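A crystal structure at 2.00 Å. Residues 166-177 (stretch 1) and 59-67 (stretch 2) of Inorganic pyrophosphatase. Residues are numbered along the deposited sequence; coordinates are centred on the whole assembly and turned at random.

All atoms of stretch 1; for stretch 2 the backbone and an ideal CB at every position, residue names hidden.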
ATOM      1  N   GLU B 166      -2.638 -17.361  33.494  1.00 38.88           N
ATOM      2  CA  GLU B 166      -2.232 -15.965  33.423  1.00 36.84           C
ATOM      3  C   GLU B 166      -3.422 -15.061  33.124  1.00 33.60           C
ATOM      4  O   GLU B 166      -3.548 -13.974  33.692  1.00 34.72           O
ATOM      5  CB  GLU B 166      -1.149 -15.780  32.358  1.00 37.50           C
ATOM      6  CG  GLU B 166      -0.662 -14.347  32.220  1.00 45.25           C
ATOM      7  CD  GLU B 166       0.087 -13.866  33.450  1.00 57.35           C
ATOM      8  OE1 GLU B 166       0.703 -14.710  34.136  1.00 61.34           O
ATOM      9  OE2 GLU B 166       0.053 -12.648  33.732  1.00 56.39           O
ATOM     10  N   PHE B 167      -4.289 -15.521  32.229  1.00 38.33           N
ATOM     11  CA  PHE B 167      -5.490 -14.784  31.851  1.00 33.65           C
ATOM     12  C   PHE B 167      -6.381 -14.548  33.068  1.00 40.35           C
ATOM     13  O   PHE B 167      -6.785 -13.419  33.348  1.00 41.73           O
ATOM     14  CB  PHE B 167      -6.244 -15.554  30.759  1.00 35.79           C
ATOM     15  CG  PHE B 167      -7.585 -14.970  30.402  1.00 37.19           C
ATOM     16  CD1 PHE B 167      -7.681 -13.882  29.550  1.00 33.88           C
ATOM     17  CD2 PHE B 167      -8.752 -15.530  30.896  1.00 41.67           C
ATOM     18  CE1 PHE B 167      -8.917 -13.349  29.214  1.00 38.11           C
ATOM     19  CE2 PHE B 167      -9.990 -15.006  30.564  1.00 44.39           C
ATOM     20  CZ  PHE B 167     -10.073 -13.912  29.722  1.00 43.34           C
ATOM     21  N   GLU B 168      -6.668 -15.615  33.804  1.00 45.57           N
ATOM     22  CA  GLU B 168      -7.546 -15.519  34.964  1.00 44.91           C
ATOM     23  C   GLU B 168      -6.943 -14.685  36.094  1.00 44.90           C
ATOM     24  O   GLU B 168      -7.656 -13.940  36.770  1.00 40.47           O
ATOM     25  CB  GLU B 168      -7.938 -16.911  35.457  1.00 50.10           C
ATOM     26  CG  GLU B 168      -8.881 -17.635  34.511  1.00 56.95           C
ATOM     27  CD  GLU B 168      -9.144 -19.068  34.922  1.00 69.33           C
ATOM     28  OE1 GLU B 168      -8.299 -19.649  35.637  1.00 73.21           O
ATOM     29  OE2 GLU B 168     -10.198 -19.613  34.531  1.00 74.09           O
ATOM     30  N   ALA B 169      -5.634 -14.800  36.291  1.00 42.81           N
ATOM     31  CA  ALA B 169      -4.954 -14.020  37.323  1.00 46.91           C
ATOM     32  C   ALA B 169      -4.952 -12.526  36.998  1.00 43.67           C
ATOM     33  O   ALA B 169      -5.129 -11.690  37.883  1.00 41.38           O
ATOM     34  CB  ALA B 169      -3.531 -14.525  37.527  1.00 46.47           C
ATOM     35  N   SER B 170      -4.751 -12.192  35.728  1.00 43.41           N
ATOM     36  CA  SER B 170      -4.734 -10.794  35.312  1.00 42.02           C
ATOM     37  C   SER B 170      -6.120 -10.171  35.451  1.00 39.59           C
ATOM     38  O   SER B 170      -6.253  -8.958  35.607  1.00 39.92           O
ATOM     39  CB  SER B 170      -4.226 -10.656  33.876  1.00 39.61           C
ATOM     40  OG  SER B 170      -5.188 -11.127  32.948  1.00 53.33           O
ATOM     41  N   ILE B 171      -7.149 -11.008  35.380  1.00 41.46           N
ATOM     42  CA  ILE B 171      -8.511 -10.567  35.646  1.00 44.05           C
ATOM     43  C   ILE B 171      -8.664 -10.293  37.139  1.00 46.31           C
ATOM     44  O   ILE B 171      -9.259  -9.291  37.544  1.00 43.33           O
ATOM     45  CB  ILE B 171      -9.544 -11.620  35.206  1.00 47.65           C
ATOM     46  CG1 ILE B 171      -9.675 -11.635  33.680  1.00 43.99           C
ATOM     47  CG2 ILE B 171     -10.893 -11.345  35.849  1.00 49.43           C
ATOM     48  CD1 ILE B 171     -10.662 -12.658  33.162  1.00 44.64           C
ATOM     49  N   VAL B 172      -8.113 -11.189  37.952  1.00 45.06           N
ATOM     50  CA  VAL B 172      -8.123 -11.020  39.398  1.00 50.44           C
ATOM     51  C   VAL B 172      -7.485  -9.695  39.801  1.00 55.25           C
ATOM     52  O   VAL B 172      -8.060  -8.933  40.576  1.00 52.91           O
ATOM     53  CB  VAL B 172      -7.387 -12.169  40.112  1.00 54.61           C
ATOM     54  CG1 VAL B 172      -7.201 -11.845  41.589  1.00 58.84           C
ATOM     55  CG2 VAL B 172      -8.145 -13.476  39.936  1.00 56.67           C
ATOM     56  N   ARG B 173      -6.296  -9.421  39.272  1.00 54.92           N
ATOM     57  CA  ARG B 173      -5.604  -8.179  39.597  1.00 54.17           C
ATOM     58  C   ARG B 173      -6.480  -6.974  39.296  1.00 53.10           C
ATOM     59  O   ARG B 173      -6.601  -6.064  40.117  1.00 54.18           O
ATOM     60  CB  ARG B 173      -4.294  -8.057  38.823  1.00 54.86           C
ATOM     61  CG  ARG B 173      -3.235  -9.059  39.217  1.00 59.16           C
ATOM     62  CD  ARG B 173      -1.887  -8.618  38.688  1.00 63.40           C
ATOM     63  NE  ARG B 173      -0.939  -9.724  38.629  1.00 69.24           N
ATOM     64  CZ  ARG B 173      -0.812 -10.535  37.586  1.00 68.05           C
ATOM     65  NH1 ARG B 173      -1.574 -10.365  36.514  1.00 63.26           N
ATOM     66  NH2 ARG B 173       0.079 -11.515  37.614  1.00 68.74           N
ATOM     67  N   PHE B 174      -7.082  -6.968  38.112  1.00 46.77           N
ATOM     68  CA  PHE B 174      -7.938  -5.861  37.713  1.00 47.58           C
ATOM     69  C   PHE B 174      -9.033  -5.636  38.752  1.00 50.82           C
ATOM     70  O   PHE B 174      -9.204  -4.523  39.254  1.00 50.97           O
ATOM     71  CB  PHE B 174      -8.551  -6.112  36.331  1.00 38.51           C
ATOM     72  CG  PHE B 174      -9.302  -4.932  35.784  1.00 42.46           C
ATOM     73  CD1 PHE B 174      -8.619  -3.840  35.269  1.00 44.04           C
ATOM     74  CD2 PHE B 174     -10.686  -4.908  35.793  1.00 39.36           C
ATOM     75  CE1 PHE B 174      -9.305  -2.745  34.771  1.00 43.02           C
ATOM     76  CE2 PHE B 174     -11.378  -3.817  35.295  1.00 36.89           C
ATOM     77  CZ  PHE B 174     -10.685  -2.734  34.782  1.00 41.03           C
ATOM     78  N   LYS B 175      -9.757  -6.701  39.080  1.00 49.93           N
ATOM     79  CA  LYS B 175     -10.855  -6.628  40.040  1.00 53.19           C
ATOM     80  C   LYS B 175     -10.419  -6.123  41.414  1.00 55.59           C
ATOM     81  O   LYS B 175     -11.205  -5.504  42.129  1.00 54.71           O
ATOM     82  CB  LYS B 175     -11.533  -7.991  40.187  1.00 57.38           C
ATOM     83  CG  LYS B 175     -12.509  -8.340  39.074  1.00 59.96           C
ATOM     84  CD  LYS B 175     -13.323  -9.571  39.446  1.00 66.57           C
ATOM     85  CE  LYS B 175     -14.478  -9.794  38.485  1.00 65.29           C
ATOM     86  NZ  LYS B 175     -14.011 -10.140  37.120  1.00 64.89           N
ATOM     87  N   GLU B 176      -9.167  -6.391  41.774  1.00 63.13           N
ATOM     88  CA  GLU B 176      -8.654  -6.058  43.102  1.00 70.88           C
ATOM     89  C   GLU B 176      -8.521  -4.558  43.346  1.00 69.21           C
ATOM     90  O   GLU B 176      -7.877  -4.138  44.308  1.00 65.82           O
ATOM     91  CB  GLU B 176      -7.306  -6.742  43.346  1.00 79.45           C
ATOM     92  CG  GLU B 176      -7.401  -8.242  43.566  1.00 89.04           C
ATOM     93  CD  GLU B 176      -6.063  -8.863  43.918  1.00 97.51           C
ATOM     94  OE1 GLU B 176      -5.027  -8.185  43.742  1.00100.05           O
ATOM     95  OE2 GLU B 176      -6.048 -10.026  44.374  1.00 99.21           O
ATOM     96  N   LYS B 177      -9.130  -3.758  42.479  1.00 69.28           N
ATOM     97  CA  LYS B 177      -9.125  -2.308  42.641  1.00 71.44           C
ATOM     98  C   LYS B 177     -10.078  -1.635  41.658  1.00 72.23           C
ATOM     99  O   LYS B 177     -11.200  -1.274  42.013  1.00 72.66           O
ATOM    100  CB  LYS B 177      -7.709  -1.755  42.469  1.00 71.80           C
ATOM    101  CG  LYS B 177      -7.073  -2.085  41.132  1.00 68.14           C
ATOM    102  CD  LYS B 177      -5.711  -1.431  41.003  1.00 72.20           C
ATOM    103  CE  LYS B 177      -5.174  -1.559  39.590  1.00 75.58           C
ATOM    104  NZ  LYS B 177      -3.913  -0.792  39.401  1.00 78.63           N
ATOM    105  N   UNK B  59      -4.340  -6.029  23.446  1.00 20.36           N
ATOM    106  CA  UNK B  59      -4.484  -6.300  24.865  1.00 24.02           C
ATOM    107  C   UNK B  59      -5.910  -6.722  25.183  1.00 24.73           C
ATOM    108  O   UNK B  59      -6.830  -6.480  24.397  1.00 26.37           O
ATOM    109  CB  UNK B  59      -4.093  -5.072  25.690  1.00 24.02           C
ATOM    110  N   UNK B  60      -6.085  -7.360  26.335  1.00 26.62           N
ATOM    111  CA  UNK B  60      -7.410  -7.712  26.833  1.00 23.18           C
ATOM    112  C   UNK B  60      -7.895  -6.614  27.769  1.00 23.76           C
ATOM    113  O   UNK B  60      -7.262  -6.353  28.790  1.00 23.00           O
ATOM    114  CB  UNK B  60      -7.390  -9.066  27.546  1.00 23.18           C
ATOM    115  N   UNK B  61      -9.024  -5.969  27.432  1.00 22.93           N
ATOM    116  CA  UNK B  61      -9.573  -4.917  28.292  1.00 29.07           C
ATOM    117  C   UNK B  61     -10.016  -5.509  29.623  1.00 34.70           C
ATOM    118  O   UNK B  61     -10.347  -6.691  29.668  1.00 28.13           O
ATOM    119  CB  UNK B  61     -10.745  -4.211  27.607  1.00 29.07           C
ATOM    120  N   UNK B  62     -10.031  -4.699  30.679  1.00 31.92           N
ATOM    121  CA  UNK B  62     -10.445  -5.163  32.002  1.00 32.44           C
ATOM    122  C   UNK B  62      -9.533  -6.257  32.554  1.00 32.51           C
ATOM    123  O   UNK B  62      -9.988  -7.176  33.233  1.00 33.70           O
ATOM    124  CB  UNK B  62     -11.885  -5.678  31.944  1.00 32.44           C
ATOM    125  N   UNK B  63      -8.244  -6.148  32.254  1.00 31.61           N
ATOM    126  CA  UNK B  63      -7.242  -7.034  32.831  1.00 32.74           C
ATOM    127  C   UNK B  63      -6.040  -6.213  33.264  1.00 33.25           C
ATOM    128  O   UNK B  63      -5.856  -5.084  32.809  1.00 28.95           O
ATOM    129  CB  UNK B  63      -6.828  -8.120  31.836  1.00 32.74           C
ATOM    130  N   UNK B  64      -5.219  -6.792  34.132  1.00 31.34           N
ATOM    131  CA  UNK B  64      -4.048  -6.104  34.648  1.00 34.10           C
ATOM    132  C   UNK B  64      -2.881  -7.072  34.781  1.00 34.52           C
ATOM    133  O   UNK B  64      -2.921  -8.001  35.591  1.00 32.72           O
ATOM    134  CB  UNK B  64      -4.358  -5.451  35.996  1.00 34.10           C
ATOM    135  N   UNK B  65      -1.845  -6.859  33.974  1.00 32.61           N
ATOM    136  CA  UNK B  65      -0.634  -7.664  34.051  1.00 33.19           C
ATOM    137  C   UNK B  65       0.276  -7.137  35.159  1.00 41.16           C
ATOM    138  O   UNK B  65      -0.034  -6.132  35.796  1.00 42.59           O
ATOM    139  CB  UNK B  65       0.099  -7.665  32.708  1.00 33.19           C
ATOM    140  N   UNK B  66       1.399  -7.810  35.384  1.00 53.05           N
ATOM    141  CA  UNK B  66       2.312  -7.424  36.455  1.00 63.89           C
ATOM    142  C   UNK B  66       2.960  -6.065  36.206  1.00 65.43           C
ATOM    143  O   UNK B  66       3.396  -5.397  37.142  1.00 65.15           O
ATOM    144  CB  UNK B  66       3.397  -8.489  36.623  1.00 63.89           C
ATOM    145  N   UNK B  67       3.016  -5.658  34.942  1.00 63.11           N
ATOM    146  CA  UNK B  67       3.684  -4.415  34.571  1.00 57.39           C
ATOM    147  C   UNK B  67       2.758  -3.201  34.654  1.00 58.73           C
ATOM    148  O   UNK B  67       3.149  -2.089  34.295  1.00 57.45           O
ATOM    149  CB  UNK B  67       4.249  -4.535  33.154  1.00 57.39           C
TER

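Position 59 has an extended backbone, and its ideal CB has nothing of stretch 1 within 5.5 Å. The helix therefore sets no rule here, and many residues would fit; it is F59.

At position 60 CA-to-CB points toward the helix, and the ideal CB lies 4.8 Å from F167 CE1. A compact apolar side chain suits that ring: valine, isoleucine or leucine. The residue is V60, whose CG1 comes 4.1 Å from F167 CE1.

Position 61 points away, with phi/psi of -65/154, angles that proline accepts along with most other residues. It is P61, which makes no contact.

Position 62 has a positive phi, 63/35, which favours glycine, asparagine or aspartate but does not exclude a small residue. Its ideal CB sits 3.9 Å from F174 CE2, and its backbone lies over the ring. S62 occupies it: CA stands 3.6 Å from the centroid of the F174 ring, nearly on the normal, so much of the packing comes from the main chain, with S62 OG adding a contact 3.8 Å from F174 CE2.

At position 63 the ideal CB is 3.6 Å from S170 OG, which leaves little room on that side; since S170 OG already donates to F167 O (2.8 Å), no acceptor is needed. Serine, threonine or valine would suit. T63 turns CG2 to I171 CG1 at 4.1 Å, while OG1 donates to V60 O at 2.6 Å and so braces its own loop.

Position 64 meets the helix with its main chain. Its N donates to S170 O at 2.8 Å, an acceptor that F174 N reaches only weakly (3.3 Å), and its O accepts from R173 NH1 at 2.9 Å. Any residue but proline could supply both. The ideal CB, 3.8 Å from both F174 N and R173 CB, heads along aliphatic surface that suits leucine, isoleucine or methionine. L64 has the largest covered area of the stretch, and its CD2 reaches K177 CE at 3.4 Å.

Position 65 points away; its ideal CB is 5.0 Å from R173 NH1, and small or polar residues would do. A65 lays its backbone over one face of the guanidinium.

At position 66 the ideal CB is 4.6 Å from R173 NH2, beside a charge partly answered by E166. Glutamine, glutamate or methionine could lie across it. Q66 places CG 3.3 Å from R173 NH2, over that same face, and NE2 donates to the O of water 1 (3.2 Å), which donates to E166 OE1 at 2.8 Å.

Position 67 meets nothing of the helix, leaving the choice open; it is D67.

Stretch 2, residues 59-67: FVPSTLAQD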
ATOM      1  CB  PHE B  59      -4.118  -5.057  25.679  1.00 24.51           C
ATOM      2  CG  PHE B  59      -5.070  -3.907  25.487  1.00 30.58           C
ATOM      3  CD1 PHE B  59      -4.887  -3.003  24.452  1.00 29.22           C
ATOM      4  CD2 PHE B  59      -6.151  -3.734  26.334  1.00 26.52           C
ATOM      5  CE1 PHE B  59      -5.762  -1.947  24.271  1.00 31.56           C
ATOM      6  CE2 PHE B  59      -7.028  -2.682  26.160  1.00 28.06           C
ATOM      7  CZ  PHE B  59      -6.835  -1.787  25.129  1.00 32.40           C
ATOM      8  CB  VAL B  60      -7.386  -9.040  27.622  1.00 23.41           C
ATOM      9  CG1 VAL B  60      -8.804  -9.479  27.987  1.00 21.66           C
ATOM     10  CG2 VAL B  60      -6.679 -10.117  26.826  1.00 20.41           C
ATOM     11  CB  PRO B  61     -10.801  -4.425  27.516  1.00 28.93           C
ATOM     12  CG  PRO B  61     -10.714  -5.035  26.166  1.00 28.65           C
ATOM     13  CD  PRO B  61      -9.912  -6.280  26.303  1.00 26.40           C
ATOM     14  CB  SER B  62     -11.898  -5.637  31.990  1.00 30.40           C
ATOM     15  OG  SER B  62     -12.778  -4.538  31.839  1.00 35.97           O
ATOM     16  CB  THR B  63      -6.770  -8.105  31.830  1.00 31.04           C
ATOM     17  OG1 THR B  63      -6.026  -7.484  30.772  1.00 27.70           O
ATOM     18  CG2 THR B  63      -7.955  -8.852  31.254  1.00 29.59           C
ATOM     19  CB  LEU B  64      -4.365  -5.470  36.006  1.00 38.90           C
ATOM     20  CG  LEU B  64      -3.220  -4.739  36.708  1.00 46.53           C
ATOM     21  CD1 LEU B  64      -2.722  -3.584  35.854  1.00 51.69           C
ATOM     22  CD2 LEU B  64      -3.666  -4.248  38.073  1.00 48.64           C
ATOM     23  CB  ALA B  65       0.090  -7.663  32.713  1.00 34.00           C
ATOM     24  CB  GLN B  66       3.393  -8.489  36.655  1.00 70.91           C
ATOM     25  CG  GLN B  66       2.849  -9.866  36.994  1.00 80.62           C
ATOM     26  CD  GLN B  66       3.946 -10.869  37.292  1.00 90.00           C
ATOM     27  OE1 GLN B  66       5.051 -10.500  37.692  1.00 93.04           O
ATOM     28  NE2 GLN B  66       3.647 -12.147  37.094  1.00 93.36           N
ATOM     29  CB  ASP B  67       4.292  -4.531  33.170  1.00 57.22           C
ATOM     30  CG  ASP B  67       3.240  -4.651  32.083  1.00 58.59           C
ATOM     31  OD1 ASP B  67       3.560  -4.351  30.912  1.00 53.43           O
ATOM     32  OD2 ASP B  67       2.093  -5.038  32.400  1.00 59.55           O
TER
HETATM   33  O   HOH W   1       0.877 -13.644  36.736  1.00 52.78           O
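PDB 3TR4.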